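Local coordinates for protein fuculose-1-phosphate aldolase (Glaciozyma antarctica, PDB 4XXF) that is a zinc-binding aldolase of the class II aldolase/adducin family, assembled from four copies of an alpha/beta subunit, at residues A[134-146]-A[217-231]. Residues are numbered along the deposited sequence; the frame is centred on the assembly and turned at random. Where two conformers were deposited one is given.
Sequences AITTQDSCAFYGD and IPIDEPQAAFTFKEL
Y144 lies with one ring face against the first turns of helix 221-231, an example of a small helix residue receiving an aromatic ring. The CB of A224 sits 4.0 Å from the centroid of the Y144 ring, 24° off its normal, as a CH-pi contact displaced toward the rim, while the backbone N of A225 covers the same face. CG of Y144 stands anti to the backbone N (chi1 171°), which lays the ring along A224 and A225 with its hydroxyl end at E221, whose carboxylate meets the phenol at the ring edge with the two planes 80° apart. The Y144 OH to E221 OE1 hydrogen bond, modelled at 2.3 Å, is too short to be taken at face value, so its exact length is doubtful.

In this class II aldolase/adducin-type fold the 3-10 turn 139-143, overlapped by an ST motif in which T137 OG1, also bonded to Q203, accepts from S140 N, is held between helix 221-231 and helix 190-213, where F143 packs on M199 and L200. On the side facing helix 221-231, C141 points its SG at CD1 of I219 (3.7 Å), and its CB meets T227 CG2 at 3.6 Å. C141 O lies at the edge of the F228 ring, 3.2 Å from CD1, and the D146 carboxylate, salt-bridged to K174, crosses that ring at about a right angle. Just before the helix, I219 N donates to I135 O (3.0 Å), and Q138 packs on H181 of the second subunit, a zinc ligand.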
loop_
_atom_site.group_PDB
_atom_site.type_symbol
_atom_site.label_atom_id
_atom_site.label_comp_id
_atom_site.label_asym_id
_atom_site.label_seq_id
_atom_site.Cartn_x
_atom_site.Cartn_y
_atom_site.Cartn_z
ATOM N N ALA A 134 10.037 0.581 -21.638
ATOM C CA ALA A 134 11.495 0.680 -21.672
ATOM C C ALA A 134 12.128 -0.537 -20.999
ATOM O O ALA A 134 11.663 -0.994 -19.956
ATOM C CB ALA A 134 11.962 1.970 -21.002
ATOM N N ILE A 135 13.187 -1.069 -21.592
ATOM C CA ILE A 135 13.845 -2.244 -21.041
ATOM C C ILE A 135 15.018 -1.766 -20.175
ATOM O O ILE A 135 16.151 -1.614 -20.644
ATOM C CB ILE A 135 14.290 -3.221 -22.154
ATOM C CG1 ILE A 135 13.102 -3.555 -23.076
ATOM C CG2 ILE A 135 14.882 -4.490 -21.545
ATOM C CD1 ILE A 135 11.874 -4.142 -22.376
ATOM N N THR A 136 14.703 -1.507 -18.907
ATOM C CA THR A 136 15.615 -0.830 -17.982
ATOM C C THR A 136 15.940 -1.645 -16.723
ATOM O O THR A 136 16.694 -1.185 -15.870
ATOM C CB THR A 136 15.025 0.495 -17.518
ATOM O OG1 THR A 136 13.768 0.223 -16.897
ATOM C CG2 THR A 136 14.807 1.437 -18.700
ATOM N N THR A 137 15.354 -2.835 -16.597
ATOM C CA THR A 137 15.629 -3.712 -15.459
ATOM C C THR A 137 15.798 -5.140 -15.936
ATOM O O THR A 137 15.311 -5.514 -17.006
ATOM C CB THR A 137 14.504 -3.700 -14.410
ATOM O OG1 THR A 137 13.340 -4.312 -14.974
ATOM C CG2 THR A 137 14.186 -2.280 -13.958
ATOM N N GLN A 138 16.475 -5.953 -15.137
ATOM C CA GLN A 138 16.622 -7.358 -15.479
ATOM C C GLN A 138 15.253 -8.010 -15.678
ATOM O O GLN A 138 15.028 -8.714 -16.663
ATOM C CB GLN A 138 17.409 -8.071 -14.395
ATOM C CG GLN A 138 17.593 -9.540 -14.653
ATOM C CD GLN A 138 18.524 -10.175 -13.652
ATOM O OE1 GLN A 138 19.628 -9.686 -13.421
ATOM N NE2 GLN A 138 18.075 -11.264 -13.032
ATOM N N ASP A 139 14.324 -7.748 -14.763
ATOM C CA ASP A 139 12.974 -8.306 -14.869
ATOM C C ASP A 139 12.274 -7.907 -16.171
ATOM O O ASP A 139 11.576 -8.722 -16.795
ATOM C CB ASP A 139 12.128 -7.859 -13.668
ATOM C CG ASP A 139 12.645 -8.410 -12.331
ATOM O OD1 ASP A 139 13.110 -9.568 -12.271
ATOM O OD2 ASP A 139 12.580 -7.684 -11.320
ATOM N N SER A 140 12.446 -6.650 -16.581
ATOM C CA SER A 140 11.826 -6.168 -17.816
ATOM C C SER A 140 12.321 -6.897 -19.060
ATOM O O SER A 140 11.664 -6.864 -20.096
ATOM C CB SER A 140 12.059 -4.664 -17.986
ATOM O OG SER A 140 13.374 -4.378 -18.405
ATOM N N CYS A 141 13.472 -7.553 -18.968
ATOM C CA CYS A 141 14.011 -8.245 -20.130
ATOM C C CYS A 141 13.154 -9.437 -20.536
ATOM O O CYS A 141 13.329 -9.959 -21.633
ATOM C CB CYS A 141 15.440 -8.697 -19.867
ATOM S SG CYS A 141 16.625 -7.333 -19.743
ATOM N N ALA A 142 12.223 -9.861 -19.680
ATOM C CA ALA A 142 11.250 -10.870 -20.083
ATOM C C ALA A 142 10.407 -10.376 -21.265
ATOM O O ALA A 142 9.801 -11.181 -21.986
ATOM C CB ALA A 142 10.352 -11.238 -18.905
ATOM N N PHE A 143 10.380 -9.057 -21.461
ATOM C CA PHE A 143 9.572 -8.422 -22.505
ATOM C C PHE A 143 10.386 -7.854 -23.652
ATOM O O PHE A 143 9.825 -7.240 -24.568
ATOM C CB PHE A 143 8.723 -7.308 -21.898
ATOM C CG PHE A 143 7.795 -7.798 -20.833
ATOM C CD1 PHE A 143 6.652 -8.500 -21.165
ATOM C CD2 PHE A 143 8.096 -7.611 -19.496
ATOM C CE1 PHE A 143 5.815 -8.983 -20.178
ATOM C CE2 PHE A 143 7.260 -8.090 -18.505
ATOM C CZ PHE A 143 6.126 -8.786 -18.842
ATOM N N TYR A 144 11.697 -8.056 -23.619
ATOM C CA TYR A 144 12.567 -7.548 -24.677
ATOM C C TYR A 144 12.150 -8.079 -26.040
ATOM O O TYR A 144 12.124 -9.281 -26.262
ATOM C CB TYR A 144 14.019 -7.914 -24.380
ATOM C CG TYR A 144 14.956 -7.619 -25.516
ATOM C CD1 TYR A 144 15.295 -6.311 -25.833
ATOM C CD2 TYR A 144 15.481 -8.639 -26.280
ATOM C CE1 TYR A 144 16.143 -6.031 -26.877
ATOM C CE2 TYR A 144 16.332 -8.371 -27.321
ATOM C CZ TYR A 144 16.653 -7.067 -27.612
ATOM O OH TYR A 144 17.506 -6.812 -28.663
ATOM N N GLY A 145 11.789 -7.164 -26.930
ATOM C CA GLY A 145 11.340 -7.517 -28.265
ATOM C C GLY A 145 10.062 -8.337 -28.299
ATOM O O GLY A 145 9.726 -8.903 -29.347
ATOM N N ASP A 146 9.338 -8.393 -27.185
ATOM C CA ASP A 146 8.206 -9.307 -27.087
ATOM C C ASP A 146 6.990 -8.684 -26.421
ATOM O O ASP A 146 6.139 -9.396 -25.882
ATOM C CB ASP A 146 8.609 -10.584 -26.335
ATOM C CG ASP A 146 7.812 -11.810 -26.781
ATOM O OD1 ASP A 146 7.446 -11.906 -27.979
ATOM O OD2 ASP A 146 7.569 -12.696 -25.941
ATOM N N ILE A 217 18.463 4.716 -17.713
ATOM C CA ILE A 217 19.485 4.199 -18.607
ATOM C C ILE A 217 19.013 2.845 -19.114
ATOM O O ILE A 217 18.821 1.923 -18.319
ATOM C CB ILE A 217 20.841 4.056 -17.889
ATOM C CG1 ILE A 217 21.262 5.399 -17.278
ATOM C CG2 ILE A 217 21.897 3.531 -18.851
ATOM C CD1 ILE A 217 22.548 5.346 -16.486
ATOM N N PRO A 218 18.799 2.716 -20.431
ATOM C CA PRO A 218 18.361 1.421 -20.957
ATOM C C PRO A 218 19.449 0.365 -20.798
ATOM O O PRO A 218 20.630 0.690 -20.871
ATOM C CB PRO A 218 18.084 1.714 -22.437
ATOM C CG PRO A 218 18.922 2.915 -22.747
ATOM C CD PRO A 218 18.934 3.734 -21.486
ATOM N N ILE A 219 19.053 -0.878 -20.572
ATOM C CA ILE A 219 19.995 -1.988 -20.637
ATOM C C ILE A 219 20.520 -2.094 -22.062
ATOM O O ILE A 219 19.760 -1.930 -23.013
ATOM C CB ILE A 219 19.324 -3.296 -20.205
ATOM C CG1 ILE A 219 19.012 -3.220 -18.718
ATOM C CG2 ILE A 219 20.212 -4.501 -20.506
ATOM C CD1 ILE A 219 18.133 -4.342 -18.214
ATOM N N ASP A 220 21.823 -2.322 -22.214
ATOM C CA ASP A 220 22.415 -2.509 -23.535
ATOM C C ASP A 220 21.738 -3.701 -24.209
ATOM O O ASP A 220 21.471 -4.706 -23.560
ATOM C CB ASP A 220 23.928 -2.719 -23.416
ATOM C CG ASP A 220 24.654 -2.530 -24.733
ATOM O OD1 ASP A 220 24.118 -1.833 -25.623
ATOM O OD2 ASP A 220 25.768 -3.079 -24.876
ATOM N N GLU A 221 21.432 -3.586 -25.497
ATOM C CA GLU A 221 20.617 -4.611 -26.150
ATOM C C GLU A 221 21.204 -6.036 -26.105
ATOM O O GLU A 221 20.448 -6.981 -25.912
ATOM C CB GLU A 221 20.316 -4.216 -27.600
ATOM C CG GLU A 221 19.262 -3.119 -27.728
ATOM C CD GLU A 221 18.093 -3.523 -28.612
ATOM O OE1 GLU A 221 18.144 -4.621 -29.215
ATOM O OE2 GLU A 221 17.120 -2.742 -28.702
ATOM N N PRO A 222 22.533 -6.204 -26.248
ATOM C CA PRO A 222 23.034 -7.583 -26.126
ATOM C C PRO A 222 22.729 -8.197 -24.757
ATOM O O PRO A 222 22.368 -9.376 -24.669
ATOM C CB PRO A 222 24.539 -7.424 -26.334
ATOM C CG PRO A 222 24.662 -6.205 -27.186
ATOM C CD PRO A 222 23.603 -5.280 -26.667
ATOM N N GLN A 223 22.855 -7.409 -23.692
ATOM C CA GLN A 223 22.545 -7.889 -22.357
ATOM C C GLN A 223 21.051 -8.201 -22.217
ATOM O O GLN A 223 20.671 -9.184 -21.579
ATOM C CB GLN A 223 22.995 -6.859 -21.315
ATOM C CG GLN A 223 24.512 -6.794 -21.102
ATOM C CD GLN A 223 25.288 -6.375 -22.348
ATOM O OE1 GLN A 223 24.758 -5.700 -23.230
ATOM N NE2 GLN A 223 26.546 -6.791 -22.427
ATOM N N ALA A 224 20.205 -7.362 -22.820
ATOM C CA ALA A 224 18.759 -7.596 -22.762
ATOM C C ALA A 224 18.391 -8.900 -23.468
ATOM O O ALA A 224 17.575 -9.674 -22.967
ATOM C CB ALA A 224 17.992 -6.423 -23.370
ATOM N N ALA A 225 18.993 -9.142 -24.633
ATOM C CA ALA A 225 18.762 -10.370 -25.391
ATOM C C ALA A 225 19.210 -11.590 -24.598
ATOM O O ALA A 225 18.541 -12.616 -24.585
ATOM C CB ALA A 225 19.495 -10.307 -26.737
ATOM N N PHE A 226 20.353 -11.472 -23.938
ATOM C CA PHE A 226 20.872 -12.566 -23.128
ATOM C C PHE A 226 19.894 -12.930 -22.014
ATOM O O PHE A 226 19.582 -14.103 -21.791
ATOM C CB PHE A 226 22.234 -12.182 -22.543
ATOM C CG PHE A 226 22.817 -13.228 -21.639
ATOM C CD1 PHE A 226 23.564 -14.265 -22.160
ATOM C CD2 PHE A 226 22.612 -13.175 -20.269
ATOM C CE1 PHE A 226 24.103 -15.235 -21.336
ATOM C CE2 PHE A 226 23.149 -14.142 -19.436
ATOM C CZ PHE A 226 23.894 -15.170 -19.969
ATOM N N THR A 227 19.395 -11.908 -21.328
ATOM C CA THR A 227 18.498 -12.123 -20.204
ATOM C C THR A 227 17.130 -12.645 -20.674
ATOM O O THR A 227 16.512 -13.471 -19.995
ATOM C CB THR A 227 18.356 -10.825 -19.382
ATOM O OG1 THR A 227 19.658 -10.382 -18.977
ATOM C CG2 THR A 227 17.527 -11.063 -18.132
ATOM N N PHE A 228 16.672 -12.200 -21.842
ATOM C CA PHE A 228 15.420 -12.702 -22.399
ATOM C C PHE A 228 15.460 -14.219 -22.603
ATOM O O PHE A 228 14.447 -14.902 -22.411
ATOM C CB PHE A 228 15.094 -12.008 -23.724
ATOM C CG PHE A 228 13.838 -12.517 -24.383
ATOM C CD1 PHE A 228 12.603 -11.962 -24.081
ATOM C CD2 PHE A 228 13.884 -13.564 -25.295
ATOM C CE1 PHE A 228 11.445 -12.432 -24.684
ATOM C CE2 PHE A 228 12.725 -14.040 -25.901
ATOM C CZ PHE A 228 11.503 -13.471 -25.589
ATOM N N LYS A 229 16.613 -14.745 -23.015
ATOM C CA LYS A 229 16.736 -16.189 -23.205
ATOM C C LYS A 229 16.441 -16.932 -21.904
ATOM O O LYS A 229 15.917 -18.047 -21.916
ATOM C CB LYS A 229 18.134 -16.559 -23.711
ATOM C CG LYS A 229 18.252 -18.006 -24.153
ATOM C CD LYS A 229 19.634 -18.314 -24.714
ATOM C CE LYS A 229 19.709 -19.737 -25.252
ATOM N NZ LYS A 229 21.070 -20.086 -25.757
ATOM N N GLU A 230 16.756 -16.297 -20.779
ATOM C CA GLU A 230 16.583 -16.917 -19.468
ATOM C C GLU A 230 15.200 -16.686 -18.851
ATOM O O GLU A 230 14.685 -17.550 -18.146
ATOM C CB GLU A 230 17.663 -16.401 -18.507
ATOM C CG GLU A 230 19.065 -16.264 -19.130
ATOM C CD GLU A 230 19.755 -17.596 -19.422
ATOM O OE1 GLU A 230 19.141 -18.491 -20.045
ATOM O OE2 GLU A 230 20.934 -17.744 -19.035
ATOM N N LEU A 231 14.608 -15.528 -19.121
ATOM C CA LEU A 231 13.376 -15.113 -18.439
ATOM C C LEU A 231 12.134 -15.083 -19.305
ATOM O O LEU A 231 11.022 -15.007 -18.782
ATOM C CB LEU A 231 13.536 -13.706 -17.842
ATOM C CG LEU A 231 14.643 -13.475 -16.823
ATOM C CD1 LEU A 231 14.506 -12.071 -16.269
ATOM C CD2 LEU A 231 14.592 -14.502 -15.702
#